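Local structure of endo-1,4-beta-mannanase (Eisenia fetida, 5Y6T) at residues L138-S151 with F207-D219. The protein probably hydrolyses internal beta-1,4-mannosidic linkages in mannans, as a cold-adapted endo-mannanase of glycoside hydrolase family 5. Numbering follows the deposited sequence.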
ATOM      1  N   LEU A 138      14.047   5.915 -14.685  1.00 20.04           N
ATOM      2  CA  LEU A 138      13.363   6.183 -13.422  1.00 18.48           C
ATOM      3  C   LEU A 138      13.284   7.654 -13.109  1.00 19.58           C
ATOM      4  O   LEU A 138      12.239   8.156 -12.677  1.00 18.67           O
ATOM      5  CB  LEU A 138      14.065   5.403 -12.283  1.00 18.78           C
ATOM      6  CG  LEU A 138      13.433   5.609 -10.908  1.00 21.56           C
ATOM      7  CD1 LEU A 138      11.959   5.212 -10.941  1.00 22.41           C
ATOM      8  CD2 LEU A 138      14.296   4.799  -9.921  1.00 23.17           C
ATOM      9  N   GLN A 139      14.372   8.391 -13.359  1.00 19.25           N
ATOM     10  CA  GLN A 139      14.341   9.803 -13.018  1.00 20.24           C
ATOM     11  C   GLN A 139      13.291  10.568 -13.880  1.00 20.69           C
ATOM     12  O   GLN A 139      12.740  11.537 -13.425  1.00 21.05           O
ATOM     13  CB  GLN A 139      15.717  10.458 -13.216  1.00 23.51           C
ATOM     14  CG  GLN A 139      15.781  11.843 -12.606  1.00 27.54           C
ATOM     15  CD  GLN A 139      15.646  11.870 -11.101  1.00 29.51           C
ATOM     16  OE1 GLN A 139      16.074  10.920 -10.368  1.00 33.87           O
ATOM     17  NE2 GLN A 139      14.955  12.902 -10.606  1.00 30.07           N
ATOM     18  N   THR A 140      13.056  10.142 -15.135  1.00 20.55           N
ATOM     19  CA  THR A 140      12.013  10.720 -15.948  1.00 21.51           C
ATOM     20  C   THR A 140      10.605  10.408 -15.426  1.00 19.71           C
ATOM     21  O   THR A 140       9.707  11.251 -15.396  1.00 20.84           O
ATOM     22  CB  THR A 140      12.199  10.383 -17.454  1.00 20.25           C
ATOM     23  OG1 THR A 140      11.937   8.973 -17.720  1.00 20.25           O
ATOM     24  CG2 THR A 140      13.547  10.915 -17.925  1.00 24.15           C
ATOM     25  N   TYR A 141      10.391   9.180 -14.977  1.00 20.97           N
ATOM     26  CA  TYR A 141       9.175   8.866 -14.194  1.00 18.87           C
ATOM     27  C   TYR A 141       8.986   9.825 -13.050  1.00 20.45           C
ATOM     28  O   TYR A 141       7.900  10.439 -12.847  1.00 20.00           O
ATOM     29  CB  TYR A 141       9.108   7.381 -13.709  1.00 19.50           C
ATOM     30  CG  TYR A 141       7.830   7.160 -12.927  1.00 20.35           C
ATOM     31  CD1 TYR A 141       6.609   7.157 -13.563  1.00 19.87           C
ATOM     32  CD2 TYR A 141       7.838   6.995 -11.523  1.00 19.62           C
ATOM     33  CE1 TYR A 141       5.440   7.086 -12.825  1.00 21.54           C
ATOM     34  CE2 TYR A 141       6.703   6.915 -10.808  1.00 20.52           C
ATOM     35  CZ  TYR A 141       5.490   6.920 -11.456  1.00 19.81           C
ATOM     36  OH  TYR A 141       4.297   6.883 -10.745  1.00 20.81           O
ATOM     37  N   ILE A 142      10.044   9.979 -12.254  1.00 19.74           N
ATOM     38  CA  ILE A 142       9.959  10.842 -11.094  1.00 20.61           C
ATOM     39  C   ILE A 142       9.628  12.299 -11.448  1.00 19.87           C
ATOM     40  O   ILE A 142       8.756  12.919 -10.854  1.00 20.21           O
ATOM     41  CB  ILE A 142      11.289  10.755 -10.280  1.00 20.19           C
ATOM     42  CG1 ILE A 142      11.330   9.399  -9.551  1.00 22.81           C
ATOM     43  CG2 ILE A 142      11.407  11.822  -9.269  1.00 21.42           C
ATOM     44  CD1 ILE A 142      12.657   9.009  -8.921  1.00 23.41           C
ATOM     45  N   ASP A 143      10.280  12.805 -12.459  1.00 21.84           N
ATOM     46  CA  ASP A 143      10.256  14.255 -12.738  1.00 22.15           C
ATOM     47  C   ASP A 143       9.057  14.609 -13.568  1.00 24.47           C
ATOM     48  O   ASP A 143       8.478  15.685 -13.356  1.00 22.70           O
ATOM     49  CB  ASP A 143      11.478  14.642 -13.553  1.00 22.91           C
ATOM     50  CG  ASP A 143      12.762  14.709 -12.737  1.00 24.88           C
ATOM     51  OD1 ASP A 143      12.746  14.725 -11.475  1.00 24.51           O
ATOM     52  OD2 ASP A 143      13.781  14.677 -13.439  1.00 28.35           O
ATOM     53  N   GLN A 144       8.652  13.723 -14.503  1.00 22.19           N
ATOM     54  CA  GLN A 144       7.606  14.018 -15.484  0.70 23.63           C
ATOM     55  C   GLN A 144       6.226  13.534 -15.071  1.00 21.61           C
ATOM     56  O   GLN A 144       5.209  14.005 -15.546  1.00 22.62           O
ATOM     57  CB  GLN A 144       7.899  13.440 -16.874  0.70 25.63           C
ATOM     58  CG  GLN A 144       9.153  13.921 -17.614  0.70 31.42           C
ATOM     59  CD  GLN A 144       9.617  15.297 -17.269  0.70 32.47           C
ATOM     60  OE1 GLN A 144      10.536  15.466 -16.506  0.70 36.46           O
ATOM     61  NE2 GLN A 144       9.014  16.289 -17.877  0.70 37.37           N
ATOM     62  N   ALA A 145       6.181  12.562 -14.178  1.00 20.51           N
ATOM     63  CA  ALA A 145       4.909  11.988 -13.768  1.00 21.86           C
ATOM     64  C   ALA A 145       4.683  12.158 -12.246  1.00 21.04           C
ATOM     65  O   ALA A 145       3.726  12.852 -11.832  1.00 22.30           O
ATOM     66  CB  ALA A 145       4.798  10.527 -14.246  1.00 21.34           C
ATOM     67  N   LEU A 146       5.565  11.569 -11.430  1.00 21.04           N
ATOM     68  CA  LEU A 146       5.324  11.426 -10.002  1.00 20.90           C
ATOM     69  C   LEU A 146       5.332  12.766  -9.260  1.00 20.79           C
ATOM     70  O   LEU A 146       4.392  13.091  -8.570  1.00 19.39           O
ATOM     71  CB  LEU A 146       6.335  10.468  -9.403  1.00 21.83           C
ATOM     72  CG  LEU A 146       6.153  10.012  -7.958  1.00 19.82           C
ATOM     73  CD1 LEU A 146       4.795   9.353  -7.670  1.00 21.77           C
ATOM     74  CD2 LEU A 146       7.326   9.178  -7.472  1.00 22.53           C
ATOM     75  N   VAL A 147       6.425  13.520  -9.405  1.00 19.42           N
ATOM     76  CA  VAL A 147       6.544  14.767  -8.656  1.00 20.00           C
ATOM     77  C   VAL A 147       5.429  15.724  -8.987  1.00 18.96           C
ATOM     78  O   VAL A 147       4.786  16.231  -8.062  1.00 20.29           O
ATOM     79  CB  VAL A 147       7.954  15.396  -8.794  1.00 21.60           C
ATOM     80  CG1 VAL A 147       7.954  16.891  -8.373  1.00 23.04           C
ATOM     81  CG2 VAL A 147       9.014  14.572  -8.002  1.00 20.71           C
ATOM     82  N   PRO A 148       5.140  15.964 -10.256  1.00 21.27           N
ATOM     83  CA  PRO A 148       4.026  16.880 -10.545  1.00 21.83           C
ATOM     84  C   PRO A 148       2.656  16.449  -9.984  1.00 22.99           C
ATOM     85  O   PRO A 148       1.929  17.290  -9.427  1.00 21.63           O
ATOM     86  CB  PRO A 148       3.975  16.896 -12.065  1.00 26.34           C
ATOM     87  CG  PRO A 148       5.424  16.658 -12.445  1.00 24.66           C
ATOM     88  CD  PRO A 148       5.843  15.556 -11.499  1.00 23.43           C
ATOM     89  N   MET A 149       2.364  15.143 -10.093  1.00 21.88           N
ATOM     90  CA  MET A 149       1.155  14.585  -9.518  1.00 21.93           C
ATOM     91  C   MET A 149       1.082  14.744  -7.989  1.00 19.22           C
ATOM     92  O   MET A 149       0.087  15.180  -7.424  1.00 21.00           O
ATOM     93  CB  MET A 149       0.988  13.128  -9.960  1.00 21.18           C
ATOM     94  CG  MET A 149      -0.174  12.454  -9.325  1.00 22.37           C
ATOM     95  SD  MET A 149      -0.458  10.855 -10.084  1.00 23.53           S
ATOM     96  CE  MET A 149       1.104  10.089  -9.818  1.00 25.38           C
ATOM     97  N   VAL A 150       2.152  14.343  -7.334  1.00 20.03           N
ATOM     98  CA  VAL A 150       2.211  14.352  -5.888  1.00 20.41           C
ATOM     99  C   VAL A 150       2.046  15.809  -5.402  1.00 19.63           C
ATOM    100  O   VAL A 150       1.352  16.061  -4.464  1.00 20.86           O
ATOM    101  CB  VAL A 150       3.488  13.708  -5.413  1.00 22.40           C
ATOM    102  CG1 VAL A 150       3.704  14.026  -3.933  1.00 24.23           C
ATOM    103  CG2 VAL A 150       3.452  12.190  -5.632  1.00 22.21           C
ATOM    104  N   SER A 151       2.782  16.707  -6.028  1.00 19.70           N
ATOM    105  CA  SER A 151       2.715  18.146  -5.638  1.00 22.48           C
ATOM    106  C   SER A 151       1.302  18.717  -5.793  1.00 22.52           C
ATOM    107  O   SER A 151       0.754  19.398  -4.969  1.00 22.14           O
ATOM    108  CB  SER A 151       3.722  18.943  -6.530  1.00 25.40           C
ATOM    109  OG  SER A 151       3.636  20.350  -6.190  1.00 26.93           O
ATOM    110  N   PHE A 207      14.565   1.353  -6.086  1.00 19.34           N
ATOM    111  CA  PHE A 207      13.362   1.850  -6.804  1.00 20.73           C
ATOM    112  C   PHE A 207      12.409   2.492  -5.784  1.00 18.98           C
ATOM    113  O   PHE A 207      11.935   3.593  -5.988  1.00 18.63           O
ATOM    114  CB  PHE A 207      12.741   0.664  -7.588  1.00 20.36           C
ATOM    115  CG  PHE A 207      11.525   0.981  -8.430  1.00 21.59           C
ATOM    116  CD1 PHE A 207      11.659   1.615  -9.662  1.00 19.97           C
ATOM    117  CD2 PHE A 207      10.295   0.523  -8.069  1.00 21.26           C
ATOM    118  CE1 PHE A 207      10.579   1.773 -10.488  1.00 20.13           C
ATOM    119  CE2 PHE A 207       9.191   0.657  -8.907  1.00 21.40           C
ATOM    120  CZ  PHE A 207       9.344   1.347 -10.102  1.00 22.22           C
ATOM    121  N   ILE A 208      12.228   1.800  -4.676  1.00 19.27           N
ATOM    122  CA  ILE A 208      11.383   2.258  -3.627  1.00 19.71           C
ATOM    123  C   ILE A 208      11.954   3.510  -2.941  1.00 19.51           C
ATOM    124  O   ILE A 208      11.206   4.489  -2.660  1.00 20.39           O
ATOM    125  CB  ILE A 208      11.052   1.122  -2.609  1.00 19.92           C
ATOM    126  CG1 ILE A 208      10.187   0.052  -3.331  1.00 20.75           C
ATOM    127  CG2 ILE A 208      10.325   1.659  -1.391  1.00 20.89           C
ATOM    128  CD1 ILE A 208      10.296  -1.294  -2.676  1.00 22.59           C
ATOM    129  N   ASN A 209      13.201   3.434  -2.533  1.00 20.12           N
ATOM    130  CA  ASN A 209      13.856   4.520  -1.839  1.00 19.94           C
ATOM    131  C   ASN A 209      13.772   5.817  -2.651  1.00 19.48           C
ATOM    132  O   ASN A 209      13.412   6.870  -2.124  1.00 20.09           O
ATOM    133  CB  ASN A 209      15.327   4.142  -1.604  1.00 18.64           C
ATOM    134  CG  ASN A 209      16.167   5.322  -1.043  1.00 21.75           C
ATOM    135  OD1 ASN A 209      17.116   5.755  -1.688  1.00 21.77           O
ATOM    136  ND2 ASN A 209      15.819   5.813   0.162  1.00 21.01           N
ATOM    137  N   LYS A 210      14.107   5.747  -3.938  1.00 18.69           N
ATOM    138  CA  LYS A 210      14.157   6.958  -4.778  1.00 20.74           C
ATOM    139  C   LYS A 210      12.802   7.577  -4.961  1.00 21.45           C
ATOM    140  O   LYS A 210      12.662   8.810  -4.909  1.00 20.68           O
ATOM    141  CB  LYS A 210      14.898   6.740  -6.111  1.00 22.00           C
ATOM    142  CG  LYS A 210      16.358   6.331  -5.929  1.00 23.18           C
ATOM    143  CD  LYS A 210      17.050   5.895  -7.227  1.00 24.79           C
ATOM    144  CE  LYS A 210      18.538   5.529  -7.062  1.00 27.44           C
ATOM    145  NZ  LYS A 210      19.454   6.660  -6.816  1.00 30.54           N
ATOM    146  N   GLN A 211      11.807   6.751  -5.251  1.00 18.95           N
ATOM    147  CA  GLN A 211      10.443   7.289  -5.390  1.00 20.54           C
ATOM    148  C   GLN A 211       9.832   7.783  -4.097  1.00 19.45           C
ATOM    149  O   GLN A 211       9.180   8.824  -4.079  1.00 20.87           O
ATOM    150  CB  GLN A 211       9.513   6.303  -6.065  1.00 20.53           C
ATOM    151  CG  GLN A 211       9.871   6.096  -7.509  1.00 21.51           C
ATOM    152  CD  GLN A 211       9.097   4.945  -8.080  1.00 21.88           C
ATOM    153  OE1 GLN A 211       7.965   5.119  -8.570  1.00 21.78           O
ATOM    154  NE2 GLN A 211       9.659   3.747  -7.985  1.00 20.94           N
ATOM    155  N   THR A 212      10.167   7.132  -2.993  1.00 18.93           N
ATOM    156  CA  THR A 212       9.678   7.587  -1.697  1.00 19.90           C
ATOM    157  C   THR A 212      10.258   8.980  -1.396  1.00 20.20           C
ATOM    158  O   THR A 212       9.536   9.876  -0.951  1.00 19.13           O
ATOM    159  CB  THR A 212       9.948   6.571  -0.570  1.00 18.96           C
ATOM    160  OG1 THR A 212       9.215   5.339  -0.811  1.00 20.43           O
ATOM    161  CG2 THR A 212       9.491   7.081   0.760  1.00 21.67           C
ATOM    162  N   ALA A 213      11.553   9.143  -1.640  1.00 20.55           N
ATOM    163  CA  ALA A 213      12.232  10.399  -1.394  1.00 20.12           C
ATOM    164  C   ALA A 213      11.540  11.476  -2.266  1.00 22.09           C
ATOM    165  O   ALA A 213      11.234  12.603  -1.802  1.00 22.68           O
ATOM    166  CB  ALA A 213      13.689  10.285  -1.807  1.00 20.73           C
ATOM    167  N   ALA A 214      11.305  11.137  -3.557  1.00 21.86           N
ATOM    168  CA  ALA A 214      10.722  12.097  -4.469  1.00 23.29           C
ATOM    169  C   ALA A 214       9.329  12.511  -4.008  1.00 22.73           C
ATOM    170  O   ALA A 214       9.021  13.714  -4.040  1.00 20.87           O
ATOM    171  CB  ALA A 214      10.638  11.565  -5.906  1.00 22.12           C
ATOM    172  N   ILE A 215       8.483  11.549  -3.567  1.00 22.53           N
ATOM    173  CA  ILE A 215       7.162  11.896  -3.003  1.00 19.79           C
ATOM    174  C   ILE A 215       7.288  12.913  -1.801  1.00 22.65           C
ATOM    175  O   ILE A 215       6.545  13.885  -1.718  1.00 22.76           O
ATOM    176  CB  ILE A 215       6.406  10.607  -2.585  1.00 21.07           C
ATOM    177  CG1 ILE A 215       6.021   9.827  -3.847  1.00 21.39           C
ATOM    178  CG2 ILE A 215       5.276  10.951  -1.671  1.00 20.59           C
ATOM    179  CD1 ILE A 215       5.712   8.345  -3.455  1.00 22.93           C
ATOM    180  N   LYS A 216       8.264  12.671  -0.947  1.00 21.35           N
ATOM    181  CA  LYS A 216       8.404  13.483   0.263  1.00 23.81           C
ATOM    182  C   LYS A 216       8.993  14.863  -0.049  1.00 23.69           C
ATOM    183  O   LYS A 216       8.748  15.808   0.671  1.00 24.41           O
ATOM    184  CB  LYS A 216       9.217  12.679   1.277  1.00 24.49           C
ATOM    185  CG  LYS A 216       8.330  11.581   1.847  1.00 27.45           C
ATOM    186  CD  LYS A 216       8.949  10.902   2.995  1.00 28.60           C
ATOM    187  CE  LYS A 216       7.956  10.010   3.629  1.00 27.56           C
ATOM    188  NZ  LYS A 216       8.519   9.483   4.887  1.00 27.05           N
ATOM    189  N   ARG A 217       9.808  14.976  -1.066  1.00 22.46           N
ATOM    190  CA  ARG A 217      10.199  16.319  -1.548  1.00 24.80           C
ATOM    191  C   ARG A 217       9.051  17.051  -2.124  1.00 26.50           C
ATOM    192  O   ARG A 217       8.934  18.269  -1.906  1.00 29.50           O
ATOM    193  CB  ARG A 217      11.344  16.212  -2.561  1.00 27.12           C
ATOM    194  CG  ARG A 217      12.614  15.748  -1.934  1.00 29.87           C
ATOM    195  CD  ARG A 217      13.851  16.049  -2.790  1.00 30.75           C
ATOM    196  NE  ARG A 217      14.982  15.690  -1.981  1.00 31.78           N
ATOM    197  CZ  ARG A 217      15.511  14.471  -1.936  1.00 32.94           C
ATOM    198  NH1 ARG A 217      15.059  13.537  -2.716  1.00 36.06           N
ATOM    199  NH2 ARG A 217      16.503  14.216  -1.096  1.00 34.97           N
ATOM    200  N   ALA A 218       8.185  16.363  -2.881  1.00 23.93           N
ATOM    201  CA  ALA A 218       7.046  17.015  -3.544  1.00 23.31           C
ATOM    202  C   ALA A 218       5.961  17.359  -2.545  1.00 25.99           C
ATOM    203  O   ALA A 218       5.221  18.327  -2.749  1.00 26.00           O
ATOM    204  CB  ALA A 218       6.513  16.110  -4.627  1.00 23.83           C
ATOM    205  N   ASP A 219       5.849  16.552  -1.464  1.00 23.40           N
ATOM    206  CA  ASP A 219       4.820  16.716  -0.437  1.00 22.04           C
ATOM    207  C   ASP A 219       5.398  16.358   0.903  1.00 22.78           C
ATOM    208  O   ASP A 219       5.374  15.229   1.327  1.00 24.07           O
ATOM    209  CB  ASP A 219       3.592  15.870  -0.717  1.00 22.36           C
ATOM    210  CG  ASP A 219       2.449  16.154   0.273  1.00 24.20           C
ATOM    211  OD1 ASP A 219       2.658  16.828   1.323  1.00 24.59           O
ATOM    212  OD2 ASP A 219       1.353  15.639   0.051  1.00 23.08           O
TER
HETATM  213  O   HOH W   1       0.625  14.206  -2.296  1.00 23.32           O
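Helices 135-152 and 201-218 are neighbouring outer helices of the GH5 (beta/alpha)8 barrel, lying over strands 112-119 and 223-228, and their segments L138-S151 and F207-D219 show how such a layer is joined. The two helical segments run roughly parallel, crossing at -36° with axes 8.6 Å apart, and Q211 enters as a knob between L138, Y141, I142 and L146. Its CG lies anti to its carbonyl carbon (chi1 -68°) and the extended chain carries the amide to the Y141 ring, whose plane stands 88° from that of the amide; OE1 comes 3.1 Å from CE2 of Y141 but finds its hydrogen-bond partner outside the two segments. The amide turns back on its own helix: NE2 of Q211 donates to O of F207 at 3.0 Å, from the face opposite the backbone N of Q211, and also lies over the centre of the F207 ring. CD1 of L138 meets CE1 of the same ring at 3.7 Å. An alanine at Q211 would lose the amide, which would probably open a gap between L138 and Y141 and leave O of F207 with one donor fewer. Toward A214 and A218 the helices converge, CA separations falling from 7.9 Å (L138 to F207) to 4.9 Å (S151 to A218), and CB of A214 presses tightly on CG2 of I142 at 3.5 Å. CG1 of V150 rests on CB of A218, and beyond it one water donates to both O of V150 and OD2 of D219, the carboxylate oxygen that also pairs with K221.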